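Benzoate 1,2-dioxygenase beta subunit (Burkholderia mallei ATCC 23344, PDB 3E99) probably serves as the non-catalytic, structural subunit of a Rieske-type ring-hydroxylating oxygenase that converts benzoate to its cis-1,2-dihydrodiol. Local coordinates at residues 5-10 and 97-102; 12-17 and 132-137; 32-37 and 142-147. All coordinates share one frame; numbering follows the deposited sequence. Where two conformers were deposited one is given.

The three contacts follow one curved sheet of an NTF2-like fold from its edge strand 89-103 inward. Contacts 1 and 2 both use helix 7-22: its first turn meets strand 89-103 and its middle the end of strand 122-135. Their centres lie about 9 Å apart, and they touch partly through Phe136 on Ile5 and Ile10. Contact 3 joins strand 33-34 to strand 142-150, the sheet neighbour of 122-135; its centre is about 9 Å from that of contact 2, to which the Asp135-Arg34 salt bridge ties it, and about 16 Å from that of contact 1. The first segments all precede the second, so the N-terminal 37 residues pack against later strands 89-103, 122-135 and 142-150.

Contact 1: 5-10 and 97-102; sequences IDLADI and VERESA
Val97 meets Leu7 where the first turn of helix 7-22 rests on the edge strand 89-103. Its CG1, anti to the backbone N (chi1 -177°), lies 3.6 Å from Leu7 CD1, and the two side chains cross obliquely. Val97 also packs on Leu14, two turns further along the helix. Glu98 points away from the helix start and forms a salt bridge with Arg19 of a second subunit, so that successive residues of the strand serve the fold and the trimer. Arg99 has the largest share of the contact. Its aliphatic part slides past Leu7 in the opposite direction, with CG 3.8 Å from Leu7 CD1, and crosses Ile10 at about a right angle, CD lying 3.9 Å from Ile10 CD1. A bend at chi3 (56°) turns NE out of line with the CB-CG-CD stem, and the guanidinium ends near the Ile5 carbonyl. No direct hydrogen bond joins the segments; a water in the guanidinium plane accepts from Arg99 NH1 at 2.8 Å and from Leu7 N at 2.9 Å. Glu100 and Ser101 form a classic beta bulge opposite Thr108, and Glu100 bridges to Arg131. The helix start is closed by a capping box: Asp9 N donates to Asp6 OD1 at 2.9 Å, and Asp6 N returns a bond of 3.1 Å to Asp9 OD2. With Asp6 OD1 6.6 Å from Arg99 NH1, the attraction between these charges is probably long-range only, and the contact rests on apolar packing of Leu7 and Ile10 against Val97 and the arginine stem, with one water linking the polar groups.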
ATOM      1  N   ILE A   5       0.799 -23.832  -0.018  1.00 28.53           N
ATOM      2  CA  ILE A   5       1.315 -22.493  -0.099  1.00 28.80           C
ATOM      3  C   ILE A   5       0.072 -21.690  -0.371  1.00 28.63           C
ATOM      4  O   ILE A   5      -0.739 -22.051  -1.244  1.00 27.33           O
ATOM      5  CB  ILE A   5       2.327 -22.340  -1.256  1.00 28.23           C
ATOM      6  CG1 ILE A   5       3.592 -23.150  -0.996  1.00 35.62           C
ATOM      7  CG2 ILE A   5       2.727 -20.855  -1.492  1.00 36.62           C
ATOM      8  CD1 ILE A   5       4.392 -22.667   0.199  1.00 34.79           C
ATOM      9  N   ASP A   6      -0.119 -20.636   0.409  1.00 28.84           N
ATOM     10  CA  ASP A   6      -1.227 -19.746   0.183  1.00 27.24           C
ATOM     11  C   ASP A   6      -0.718 -18.318  -0.066  1.00 26.75           C
ATOM     12  O   ASP A   6       0.499 -18.045  -0.086  1.00 25.40           O
ATOM     13  CB  ASP A   6      -2.201 -19.794   1.357  1.00 26.98           C
ATOM     14  CG  ASP A   6      -1.592 -19.344   2.669  1.00 31.78           C
ATOM     15  OD1 ASP A   6      -0.565 -18.643   2.688  1.00 32.00           O
ATOM     16  OD2 ASP A   6      -2.179 -19.663   3.719  1.00 33.83           O
ATOM     17  N   LEU A   7      -1.665 -17.402  -0.219  1.00 26.50           N
ATOM     18  CA  LEU A   7      -1.345 -16.029  -0.547  1.00 25.89           C
ATOM     19  C   LEU A   7      -0.513 -15.387   0.525  1.00 22.73           C
ATOM     20  O   LEU A   7       0.405 -14.628   0.216  1.00 24.38           O
ATOM     21  CB  LEU A   7      -2.632 -15.226  -0.777  1.00 27.35           C
ATOM     22  CG  LEU A   7      -2.457 -13.769  -1.115  1.00 29.33           C
ATOM     23  CD1 LEU A   7      -1.644 -13.623  -2.412  1.00 27.39           C
ATOM     24  CD2 LEU A   7      -3.851 -13.092  -1.215  1.00 30.33           C
ATOM     25  N   ALA A   8      -0.799 -15.677   1.786  1.00 25.33           N
ATOM     26  CA  ALA A   8       0.003 -15.140   2.874  1.00 26.61           C
ATOM     27  C   ALA A   8       1.453 -15.614   2.826  1.00 27.74           C
ATOM     28  O   ALA A   8       2.356 -14.831   3.080  1.00 26.84           O
ATOM     29  CB  ALA A   8      -0.623 -15.401   4.240  1.00 27.06           C
ATOM     30  N   ASP A   9       1.679 -16.883   2.487  1.00 25.11           N
ATOM     31  CA  ASP A   9       3.047 -17.371   2.329  1.00 24.89           C
ATOM     32  C   ASP A   9       3.781 -16.620   1.203  1.00 21.19           C
ATOM     33  O   ASP A   9       4.958 -16.259   1.328  1.00 24.63           O
ATOM     34  CB  ASP A   9       3.051 -18.851   2.031  1.00 22.13           C
ATOM     35  CG  ASP A   9       2.504 -19.664   3.159  1.00 32.50           C
ATOM     36  OD1 ASP A   9       2.763 -19.318   4.341  1.00 33.27           O
ATOM     37  OD2 ASP A   9       1.788 -20.629   2.850  1.00 28.96           O
ATOM     38  N   ILE A  10       3.079 -16.410   0.099  1.00 24.09           N
ATOM     39  CA  ILE A  10       3.619 -15.672  -1.021  1.00 22.00           C
ATOM     40  C   ILE A  10       3.930 -14.224  -0.643  1.00 24.51           C
ATOM     41  O   ILE A  10       4.980 -13.710  -0.985  1.00 26.03           O
ATOM     42  CB  ILE A  10       2.695 -15.744  -2.261  1.00 24.02           C
ATOM     43  CG1 ILE A  10       2.529 -17.197  -2.759  1.00 22.66           C
ATOM     44  CG2 ILE A  10       3.251 -14.852  -3.416  1.00 20.84           C
ATOM     45  CD1 ILE A  10       1.387 -17.432  -3.742  1.00 19.62           C
ATOM     46  N   VAL A  97      -2.023  -7.901  -4.322  1.00 24.30           N
ATOM     47  CA  VAL A  97      -1.432  -9.172  -4.738  1.00 20.88           C
ATOM     48  C   VAL A  97      -2.535 -10.185  -5.105  1.00 21.95           C
ATOM     49  O   VAL A  97      -3.406 -10.455  -4.314  1.00 24.06           O
ATOM     50  CB  VAL A  97      -0.535  -9.787  -3.674  1.00 21.75           C
ATOM     51  CG1 VAL A  97       0.092 -11.097  -4.251  1.00 22.29           C
ATOM     52  CG2 VAL A  97       0.574  -8.780  -3.213  1.00 18.07           C
ATOM     53  N   GLU A  98      -2.453 -10.715  -6.319  1.00 23.44           N
ATOM     54  CA  GLU A  98      -3.362 -11.720  -6.823  1.00 24.36           C
ATOM     55  C   GLU A  98      -2.622 -12.929  -7.304  1.00 23.41           C
ATOM     56  O   GLU A  98      -1.699 -12.812  -8.100  1.00 24.42           O
ATOM     57  CB  GLU A  98      -4.131 -11.180  -7.994  1.00 23.45           C
ATOM     58  CG  GLU A  98      -5.076 -10.020  -7.602  1.00 24.69           C
ATOM     59  CD  GLU A  98      -5.788  -9.528  -8.808  1.00 25.15           C
ATOM     60  OE1 GLU A  98      -6.764 -10.185  -9.232  1.00 27.17           O
ATOM     61  OE2 GLU A  98      -5.324  -8.553  -9.384  1.00 25.63           O
ATOM     62  N   ARG A  99      -3.063 -14.097  -6.862  1.00 25.55           N
ATOM     63  CA  ARG A  99      -2.523 -15.351  -7.366  1.00 25.18           C
ATOM     64  C   ARG A  99      -3.122 -15.633  -8.732  1.00 25.47           C
ATOM     65  O   ARG A  99      -4.319 -15.521  -8.904  1.00 25.81           O
ATOM     66  CB  ARG A  99      -2.869 -16.484  -6.403  1.00 28.72           C
ATOM     67  CG  ARG A  99      -2.164 -16.336  -5.045  1.00 27.42           C
ATOM     68  CD  ARG A  99      -2.532 -17.497  -4.119  1.00 34.71           C
ATOM     69  NE  ARG A  99      -2.216 -18.797  -4.725  1.00 30.58           N
ATOM     70  CZ  ARG A  99      -2.631 -19.953  -4.232  1.00 39.89           C
ATOM     71  NH1 ARG A  99      -3.373 -19.972  -3.126  1.00 33.51           N
ATOM     72  NH2 ARG A  99      -2.324 -21.097  -4.859  1.00 36.05           N
ATOM     73  N   GLU A 100      -2.284 -16.009  -9.695  1.00 23.01           N
ATOM     74  CA  GLU A 100      -2.752 -16.277 -11.047  1.00 24.47           C
ATOM     75  C   GLU A 100      -2.786 -17.763 -11.389  1.00 24.29           C
ATOM     76  O   GLU A 100      -3.740 -18.226 -12.018  1.00 25.58           O
ATOM     77  CB  GLU A 100      -1.864 -15.547 -12.022  1.00 25.29           C
ATOM     78  CG  GLU A 100      -2.083 -14.068 -11.985  1.00 25.60           C
ATOM     79  CD  GLU A 100      -1.314 -13.361 -13.067  1.00 29.33           C
ATOM     80  OE1 GLU A 100      -0.188 -13.789 -13.371  1.00 38.97           O
ATOM     81  OE2 GLU A 100      -1.849 -12.391 -13.605  1.00 33.29           O
ATOM     82  N   SER A 101      -1.747 -18.494 -11.007  1.00 22.92           N
ATOM     83  CA  SER A 101      -1.700 -19.942 -11.241  1.00 24.36           C
ATOM     84  C   SER A 101      -0.729 -20.625 -10.312  1.00 21.27           C
ATOM     85  O   SER A 101       0.039 -19.962  -9.634  1.00 21.03           O
ATOM     86  CB  SER A 101      -1.296 -20.216 -12.668  1.00 25.27           C
ATOM     87  OG  SER A 101       0.029 -19.755 -12.868  1.00 28.77           O
ATOM     88  N   ALA A 102      -0.798 -21.959 -10.293  1.00 23.65           N
ATOM     89  CA  ALA A 102       0.146 -22.829  -9.617  1.00 24.84           C
ATOM     90  C   ALA A 102       0.407 -24.044 -10.478  1.00 25.04           C
ATOM     91  O   ALA A 102      -0.509 -24.622 -11.069  1.00 26.26           O
ATOM     92  CB  ALA A 102      -0.373 -23.256  -8.255  1.00 26.14           C
TER
HETATM   93  O   HOH W   1      -4.281 -18.320  -1.102  1.00 25.45           O

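Contact 2: 12-17 and 132-137; sequences AFLYRE and YAIDFS
The Tyr132 ring receives Glu17 at its edge, in the ring plane, where OE1 accepts a hydrogen bond from Tyr132 OH at 2.6 Å. The two side chains meet tip to tip, with carboxylate and ring planes 51° apart, and the hydroxyl approaches on the syn side of OE1, somewhat out of the carboxylate plane. Leu14 CD2 comes obliquely to the same ring, 3.4 Å from Tyr132 CD2, while Phe111 meets it edge-to-face. The Phe13 ring is approached obliquely by Ile134: Phe13 CD2 lies 3.8 Å from Ile134 CD1 and Phe13 CE2 3.9 Å from Ile134 CG2. With CG anti to the backbone N (chi1 177°), the Phe13 ring lies alongside Ile134, the two pointing opposite ways. This is helix-on-sheet packing of the NTF2-like fold, helix 12-17 running across strand 132-135 at 103° with their axes 11.6 Å apart. In the buried Glu17 carboxylate, OE2 is also hydrogen-bonded to Trp29 NE1 and Tyr33 OH. Lys146 NZ bonds to Tyr132 OH as well. At the end of the strand, Asp135 OD1 closes an Asx turn by accepting from Ser137 N at 2.9 Å, and takes a second bond from Ser137 OG on the same face of its carboxylate.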
ATOM      1  N   ALA A  12       4.570 -13.057   2.325  1.00 23.36           N
ATOM      2  CA  ALA A  12       5.674 -13.040   3.266  1.00 21.56           C
ATOM      3  C   ALA A  12       6.977 -13.004   2.497  1.00 24.63           C
ATOM      4  O   ALA A  12       7.896 -12.240   2.818  1.00 23.11           O
ATOM      5  CB  ALA A  12       5.611 -14.260   4.216  1.00 21.73           C
ATOM      6  N   PHE A  13       7.050 -13.821   1.451  1.00 25.38           N
ATOM      7  CA  PHE A  13       8.204 -13.854   0.589  1.00 21.33           C
ATOM      8  C   PHE A  13       8.447 -12.564  -0.179  1.00 21.63           C
ATOM      9  O   PHE A  13       9.601 -12.061  -0.237  1.00 19.78           O
ATOM     10  CB  PHE A  13       8.096 -14.971  -0.402  1.00 25.43           C
ATOM     11  CG  PHE A  13       9.236 -15.003  -1.353  1.00 24.21           C
ATOM     12  CD1 PHE A  13      10.504 -15.304  -0.900  1.00 25.99           C
ATOM     13  CD2 PHE A  13       9.052 -14.676  -2.693  1.00 26.40           C
ATOM     14  CE1 PHE A  13      11.555 -15.316  -1.765  1.00 26.73           C
ATOM     15  CE2 PHE A  13      10.105 -14.670  -3.548  1.00 25.53           C
ATOM     16  CZ  PHE A  13      11.359 -14.971  -3.089  1.00 23.93           C
ATOM     17  N   LEU A  14       7.384 -12.014  -0.763  1.00 24.71           N
ATOM     18  CA  LEU A  14       7.471 -10.739  -1.455  1.00 23.62           C
ATOM     19  C   LEU A  14       7.959  -9.614  -0.511  1.00 24.01           C
ATOM     20  O   LEU A  14       8.730  -8.745  -0.924  1.00 23.33           O
ATOM     21  CB  LEU A  14       6.135 -10.339  -2.118  1.00 24.88           C
ATOM     22  CG  LEU A  14       5.519 -11.203  -3.236  1.00 24.33           C
ATOM     23  CD1 LEU A  14       4.144 -10.673  -3.703  1.00 26.30           C
ATOM     24  CD2 LEU A  14       6.538 -11.300  -4.406  1.00 22.56           C
ATOM     25  N   TYR A  15       7.483  -9.617   0.738  1.00 24.80           N
ATOM     26  CA  TYR A  15       7.874  -8.591   1.671  1.00 23.73           C
ATOM     27  C   TYR A  15       9.355  -8.758   2.003  1.00 21.65           C
ATOM     28  O   TYR A  15      10.066  -7.792   2.085  1.00 24.03           O
ATOM     29  CB  TYR A  15       7.027  -8.608   2.946  1.00 23.14           C
ATOM     30  CG  TYR A  15       5.516  -8.439   2.701  1.00 21.49           C
ATOM     31  CD1 TYR A  15       5.011  -7.953   1.486  1.00 20.61           C
ATOM     32  CD2 TYR A  15       4.617  -8.808   3.664  1.00 24.15           C
ATOM     33  CE1 TYR A  15       3.657  -7.787   1.271  1.00 26.40           C
ATOM     34  CE2 TYR A  15       3.248  -8.678   3.466  1.00 21.82           C
ATOM     35  CZ  TYR A  15       2.772  -8.171   2.262  1.00 22.14           C
ATOM     36  OH  TYR A  15       1.414  -8.069   2.108  1.00 26.50           O
ATOM     37  N   ARG A  16       9.805  -9.999   2.213  1.00 21.03           N
ATOM     38  CA  ARG A  16      11.202 -10.250   2.529  0.50 22.18           C
ATOM     39  C   ARG A  16      12.106  -9.847   1.368  1.00 21.96           C
ATOM     40  O   ARG A  16      13.091  -9.144   1.564  1.00 24.59           O
ATOM     41  CB  ARG A  16      11.430 -11.737   2.853  0.50 22.65           C
ATOM     42  CG  ARG A  16      12.890 -12.055   3.063  0.50 23.07           C
ATOM     43  CD  ARG A  16      13.153 -13.330   3.859  0.50 25.33           C
ATOM     44  NE  ARG A  16      14.585 -13.346   4.154  0.50 28.97           N
ATOM     45  CZ  ARG A  16      15.514 -13.935   3.416  0.50 23.85           C
ATOM     46  NH1 ARG A  16      15.194 -14.662   2.347  0.50 30.17           N
ATOM     47  NH2 ARG A  16      16.773 -13.820   3.779  0.50 20.09           N
ATOM     48  N   GLU A  17      11.773 -10.316   0.161  1.00 20.45           N
ATOM     49  CA  GLU A  17      12.582 -10.007  -1.015  1.00 22.93           C
ATOM     50  C   GLU A  17      12.798  -8.509  -1.185  1.00 23.86           C
ATOM     51  O   GLU A  17      13.928  -8.041  -1.330  1.00 23.01           O
ATOM     52  CB  GLU A  17      12.008 -10.660  -2.260  1.00 25.24           C
ATOM     53  CG  GLU A  17      12.843 -10.473  -3.526  1.00 24.12           C
ATOM     54  CD  GLU A  17      12.237  -9.516  -4.523  1.00 23.88           C
ATOM     55  OE1 GLU A  17      10.988  -9.452  -4.648  1.00 24.33           O
ATOM     56  OE2 GLU A  17      13.006  -8.782  -5.179  1.00 27.03           O
ATOM     57  N   TYR A 132       5.439 -12.354 -10.844  1.00 24.83           N
ATOM     58  CA  TYR A 132       6.471 -13.269 -10.377  1.00 25.40           C
ATOM     59  C   TYR A 132       6.007 -14.728 -10.552  1.00 24.77           C
ATOM     60  O   TYR A 132       4.866 -15.045 -10.259  1.00 22.81           O
ATOM     61  CB  TYR A 132       6.745 -13.054  -8.898  1.00 25.68           C
ATOM     62  CG  TYR A 132       7.668 -11.939  -8.471  1.00 23.32           C
ATOM     63  CD1 TYR A 132       7.760 -10.744  -9.173  1.00 28.53           C
ATOM     64  CD2 TYR A 132       8.315 -12.024  -7.222  1.00 23.77           C
ATOM     65  CE1 TYR A 132       8.581  -9.715  -8.713  1.00 25.31           C
ATOM     66  CE2 TYR A 132       9.081 -10.986  -6.729  1.00 23.54           C
ATOM     67  CZ  TYR A 132       9.236  -9.849  -7.476  1.00 21.64           C
ATOM     68  OH  TYR A 132      10.026  -8.834  -6.978  1.00 24.10           O
ATOM     69  N   ALA A 133       6.903 -15.600 -11.016  1.00 24.25           N
ATOM     70  CA  ALA A 133       6.783 -17.050 -10.813  1.00 23.65           C
ATOM     71  C   ALA A 133       7.816 -17.446  -9.778  1.00 21.37           C
ATOM     72  O   ALA A 133       9.010 -17.143  -9.944  1.00 23.01           O
ATOM     73  CB  ALA A 133       7.031 -17.810 -12.115  1.00 24.05           C
ATOM     74  N   ILE A 134       7.368 -18.121  -8.727  1.00 23.45           N
ATOM     75  CA  ILE A 134       8.205 -18.423  -7.580  1.00 25.72           C
ATOM     76  C   ILE A 134       8.136 -19.920  -7.294  1.00 28.28           C
ATOM     77  O   ILE A 134       7.047 -20.459  -7.121  1.00 26.96           O
ATOM     78  CB  ILE A 134       7.729 -17.682  -6.319  1.00 25.28           C
ATOM     79  CG1 ILE A 134       7.621 -16.180  -6.545  1.00 21.91           C
ATOM     80  CG2 ILE A 134       8.665 -17.974  -5.161  1.00 20.29           C
ATOM     81  CD1 ILE A 134       6.663 -15.492  -5.590  1.00 28.41           C
ATOM     82  N   ASP A 135       9.303 -20.551  -7.208  1.00 26.13           N
ATOM     83  CA  ASP A 135       9.446 -21.970  -6.909  1.00 24.60           C
ATOM     84  C   ASP A 135       9.535 -22.203  -5.407  1.00 26.62           C
ATOM     85  O   ASP A 135      10.492 -21.753  -4.731  1.00 25.55           O
ATOM     86  CB  ASP A 135      10.711 -22.494  -7.597  1.00 27.12           C
ATOM     87  CG  ASP A 135      10.960 -23.980  -7.351  1.00 29.62           C
ATOM     88  OD1 ASP A 135      10.104 -24.695  -6.772  1.00 27.01           O
ATOM     89  OD2 ASP A 135      12.038 -24.418  -7.753  1.00 26.89           O
ATOM     90  N   PHE A 136       8.509 -22.842  -4.854  1.00 24.28           N
ATOM     91  CA  PHE A 136       8.495 -23.154  -3.431  1.00 26.49           C
ATOM     92  C   PHE A 136       8.914 -24.590  -3.097  1.00 27.87           C
ATOM     93  O   PHE A 136       8.728 -25.044  -1.967  1.00 30.00           O
ATOM     94  CB  PHE A 136       7.120 -22.876  -2.831  1.00 28.36           C
ATOM     95  CG  PHE A 136       6.800 -21.405  -2.663  1.00 27.06           C
ATOM     96  CD1 PHE A 136       6.255 -20.665  -3.711  1.00 27.83           C
ATOM     97  CD2 PHE A 136       7.020 -20.771  -1.447  1.00 29.77           C
ATOM     98  CE1 PHE A 136       5.938 -19.338  -3.551  1.00 32.02           C
ATOM     99  CE2 PHE A 136       6.679 -19.425  -1.286  1.00 29.36           C
ATOM    100  CZ  PHE A 136       6.164 -18.719  -2.339  1.00 25.55           C
ATOM    101  N   SER A 137       9.522 -25.292  -4.040  1.00 30.55           N
ATOM    102  CA  SER A 137       9.899 -26.692  -3.817  1.00 28.69           C
ATOM    103  C   SER A 137      11.053 -26.884  -2.799  1.00 31.24           C
ATOM    104  O   SER A 137      11.071 -27.873  -2.066  1.00 31.73           O
ATOM    105  CB  SER A 137      10.253 -27.349  -5.142  1.00 28.82           C
ATOM    106  OG  SER A 137      11.371 -26.725  -5.721  1.00 26.28           O
TER

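Contact 3: 32-37 and 142-147; sequences CYRADA and KIVSKY
A short parallel bridge pairs Tyr33 with Ile143, setting strand 33-34 beside the start of strand 142-150. Its backbone bonds run from Ile143 N to Cys32 O (2.7 Å) and from Arg34 N to Ile143 O (2.9 Å). On one face of the sheet Tyr33 CG stands anti to the carbonyl carbon (chi1 -68°), as does Ile143 CG1 (chi1 -65°), which leaves the two side chains alongside each other. Ile143 CD1 sits over the Tyr33 ring, 3.6 Å from its centroid and 19° off the normal, a CH-pi contact offset toward the rim. At the ring edge comes the extended chain of Lys146, whose NZ donates to Tyr33 OH at 3.2 Å; NZ also bonds to Tyr132 OH and Ile164 O, and Tyr33 OH to Glu17 OE2. The cluster ties helix 7-22 to the sheet it packs on, in a fold of the NTF2-like type, where helices pack on a curved sheet. Both segments turn a corner here: a type I turn runs from Arg34 to Ala37, and Val144 with Ser145 forms a classic bulge facing Ala133. Near these corners, Val144 CG2 lies 3.4 Å above the centre of the Arg34 guanidinium. That group grips Asp36 side-on: NE meets the syn lone pair of OD1 in the guanidinium plane at 2.8 Å, and NH2 the syn lone pair of OD2 at a tilt, while NH1 forms a salt bridge with Asp135. One water joins the carbonyls of Asp36 and Val144. Ala37 CA makes a CA-H...O contact of 3.3 Å with Val144 O, while Lys142 NZ bonds to the carbonyl of Asp31.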
ATOM      1  N   CYS A  32      17.221 -14.881  -3.149  1.00 28.18           N
ATOM      2  CA  CYS A  32      15.780 -15.058  -3.367  1.00 27.06           C
ATOM      3  C   CYS A  32      15.489 -15.456  -4.797  1.00 27.27           C
ATOM      4  O   CYS A  32      14.311 -15.730  -5.118  1.00 25.65           O
ATOM      5  CB  CYS A  32      15.005 -13.753  -3.072  1.00 26.93           C
ATOM      6  SG  CYS A  32      15.147 -13.197  -1.384  1.00 25.74           S
ATOM      7  N   TYR A  33      16.534 -15.459  -5.642  1.00 27.44           N
ATOM      8  CA  TYR A  33      16.419 -15.751  -7.067  1.00 27.04           C
ATOM      9  C   TYR A  33      17.096 -17.063  -7.442  1.00 27.29           C
ATOM     10  O   TYR A  33      18.221 -17.328  -7.040  1.00 28.81           O
ATOM     11  CB  TYR A  33      16.993 -14.626  -7.952  1.00 25.94           C
ATOM     12  CG  TYR A  33      16.161 -13.338  -7.887  1.00 21.85           C
ATOM     13  CD1 TYR A  33      16.246 -12.486  -6.797  1.00 24.38           C
ATOM     14  CD2 TYR A  33      15.301 -12.984  -8.923  1.00 25.04           C
ATOM     15  CE1 TYR A  33      15.494 -11.308  -6.737  1.00 26.27           C
ATOM     16  CE2 TYR A  33      14.557 -11.811  -8.883  1.00 23.95           C
ATOM     17  CZ  TYR A  33      14.609 -11.001  -7.777  1.00 26.24           C
ATOM     18  OH  TYR A  33      13.849  -9.829  -7.753  1.00 25.72           O
ATOM     19  N   ARG A  34      16.394 -17.880  -8.209  1.00 25.96           N
ATOM     20  CA  ARG A  34      16.981 -19.133  -8.703  1.00 25.69           C
ATOM     21  C   ARG A  34      18.108 -18.799  -9.684  1.00 27.63           C
ATOM     22  O   ARG A  34      18.043 -17.811 -10.421  1.00 26.01           O
ATOM     23  CB  ARG A  34      15.918 -20.028  -9.339  1.00 26.94           C
ATOM     24  CG  ARG A  34      16.115 -21.480  -8.964  1.00 28.88           C
ATOM     25  CD  ARG A  34      14.884 -22.355  -9.202  1.00 33.03           C
ATOM     26  NE  ARG A  34      14.570 -22.460 -10.619  1.00 27.94           N
ATOM     27  CZ  ARG A  34      13.612 -23.243 -11.097  1.00 32.54           C
ATOM     28  NH1 ARG A  34      12.861 -23.953 -10.273  1.00 30.02           N
ATOM     29  NH2 ARG A  34      13.384 -23.296 -12.395  1.00 28.90           N
ATOM     30  N   ALA A  35      19.154 -19.631  -9.721  1.00 28.38           N
ATOM     31  CA  ALA A  35      20.279 -19.342 -10.614  1.00 29.03           C
ATOM     32  C   ALA A  35      19.817 -19.121 -12.070  1.00 28.61           C
ATOM     33  O   ALA A  35      20.406 -18.331 -12.803  1.00 27.76           O
ATOM     34  CB  ALA A  35      21.332 -20.446 -10.524  1.00 32.22           C
ATOM     35  N   ASP A  36      18.737 -19.788 -12.466  1.00 29.04           N
ATOM     36  CA  ASP A  36      18.184 -19.652 -13.824  1.00 28.01           C
ATOM     37  C   ASP A  36      17.039 -18.628 -13.921  1.00 26.94           C
ATOM     38  O   ASP A  36      16.287 -18.639 -14.892  1.00 22.52           O
ATOM     39  CB  ASP A  36      17.689 -21.007 -14.340  1.00 30.41           C
ATOM     40  CG  ASP A  36      16.494 -21.533 -13.586  1.00 37.35           C
ATOM     41  OD1 ASP A  36      16.256 -21.114 -12.431  1.00 33.38           O
ATOM     42  OD2 ASP A  36      15.800 -22.396 -14.155  1.00 34.63           O
ATOM     43  N   ALA A  37      16.935 -17.733 -12.940  1.00 22.76           N
ATOM     44  CA  ALA A  37      15.890 -16.706 -12.955  1.00 24.09           C
ATOM     45  C   ALA A  37      16.018 -15.776 -14.159  1.00 23.86           C
ATOM     46  O   ALA A  37      17.108 -15.320 -14.478  1.00 23.97           O
ATOM     47  CB  ALA A  37      15.902 -15.887 -11.651  1.00 22.93           C
ATOM     48  N   LYS A 142      12.305 -19.458  -4.276  1.00 28.77           N
ATOM     49  CA  LYS A 142      13.228 -18.960  -5.279  1.00 24.25           C
ATOM     50  C   LYS A 142      12.460 -18.436  -6.476  1.00 26.18           C
ATOM     51  O   LYS A 142      11.649 -19.155  -7.084  1.00 28.42           O
ATOM     52  CB  LYS A 142      14.189 -20.064  -5.754  1.00 25.75           C
ATOM     53  CG  LYS A 142      15.111 -20.677  -4.714  1.00 27.36           C
ATOM     54  CD  LYS A 142      16.356 -19.795  -4.456  1.00 23.84           C
ATOM     55  CE  LYS A 142      17.252 -20.307  -3.353  1.00 28.67           C
ATOM     56  NZ  LYS A 142      18.562 -19.531  -3.316  1.00 24.33           N
ATOM     57  N   ILE A 143      12.677 -17.165  -6.793  1.00 22.02           N
ATOM     58  CA  ILE A 143      12.097 -16.573  -7.990  1.00 23.82           C
ATOM     59  C   ILE A 143      12.627 -17.242  -9.263  1.00 25.69           C
ATOM     60  O   ILE A 143      13.824 -17.301  -9.489  1.00 26.77           O
ATOM     61  CB  ILE A 143      12.353 -15.061  -8.069  1.00 23.50           C
ATOM     62  CG1 ILE A 143      11.607 -14.354  -6.886  1.00 24.21           C
ATOM     63  CG2 ILE A 143      11.927 -14.562  -9.467  1.00 24.94           C
ATOM     64  CD1 ILE A 143      12.120 -13.008  -6.476  1.00 25.06           C
ATOM     65  N   VAL A 144      11.715 -17.717 -10.100  1.00 28.19           N
ATOM     66  CA  VAL A 144      12.059 -18.354 -11.393  1.00 29.28           C
ATOM     67  C   VAL A 144      11.922 -17.333 -12.525  1.00 25.76           C
ATOM     68  O   VAL A 144      12.689 -17.347 -13.476  1.00 25.55           O
ATOM     69  CB  VAL A 144      11.126 -19.539 -11.687  1.00 29.62           C
ATOM     70  CG1 VAL A 144      11.345 -20.021 -13.094  1.00 38.12           C
ATOM     71  CG2 VAL A 144      11.366 -20.661 -10.683  1.00 36.72           C
ATOM     72  N   SER A 145      10.980 -16.404 -12.393  1.00 24.32           N
ATOM     73  CA  SER A 145      10.790 -15.345 -13.388  0.60 25.25           C
ATOM     74  C   SER A 145      10.216 -14.072 -12.751  1.00 26.68           C
ATOM     75  O   SER A 145       9.298 -14.144 -11.956  1.00 27.14           O
ATOM     76  CB  SER A 145       9.861 -15.840 -14.515  0.60 26.48           C
ATOM     77  OG  SER A 145       9.239 -14.763 -15.220  0.60 25.72           O
ATOM     78  N   LYS A 146      10.783 -12.914 -13.105  1.00 25.09           N
ATOM     79  CA  LYS A 146      10.290 -11.616 -12.715  1.00 23.23           C
ATOM     80  C   LYS A 146      10.077 -10.715 -13.935  1.00 24.51           C
ATOM     81  O   LYS A 146      10.967 -10.498 -14.748  1.00 25.99           O
ATOM     82  CB  LYS A 146      11.219 -10.976 -11.693  1.00 23.13           C
ATOM     83  CG  LYS A 146      10.904  -9.512 -11.357  1.00 25.96           C
ATOM     84  CD  LYS A 146      11.563  -9.148 -10.100  1.00 24.25           C
ATOM     85  CE  LYS A 146      11.477  -7.625  -9.833  1.00 20.93           C
ATOM     86  NZ  LYS A 146      11.936  -7.341  -8.415  1.00 25.07           N
ATOM     87  N   TYR A 147       8.855 -10.190 -14.039  1.00 23.13           N
ATOM     88  CA  TYR A 147       8.429  -9.304 -15.091  1.00 22.71           C
ATOM     89  C   TYR A 147       7.901  -8.050 -14.406  1.00 23.94           C
ATOM     90  O   TYR A 147       7.031  -8.143 -13.522  1.00 26.12           O
ATOM     91  CB  TYR A 147       7.293  -9.973 -15.856  1.00 27.08           C
ATOM     92  CG  TYR A 147       6.625  -9.127 -16.898  1.00 25.04           C
ATOM     93  CD1 TYR A 147       7.232  -8.899 -18.121  1.00 30.58           C
ATOM     94  CD2 TYR A 147       5.364  -8.595 -16.674  1.00 24.99           C
ATOM     95  CE1 TYR A 147       6.614  -8.164 -19.096  1.00 33.08           C
ATOM     96  CE2 TYR A 147       4.734  -7.844 -17.647  1.00 28.22           C
ATOM     97  CZ  TYR A 147       5.358  -7.629 -18.853  1.00 35.59           C
ATOM     98  OH  TYR A 147       4.710  -6.881 -19.823  1.00 34.34           O
TER
HETATM   99  O   HOH W   2      19.533 -19.248  -5.528  1.00 47.93           O
HETATM  100  O   HOH W   3      13.616 -19.076 -15.637  1.00 51.04           O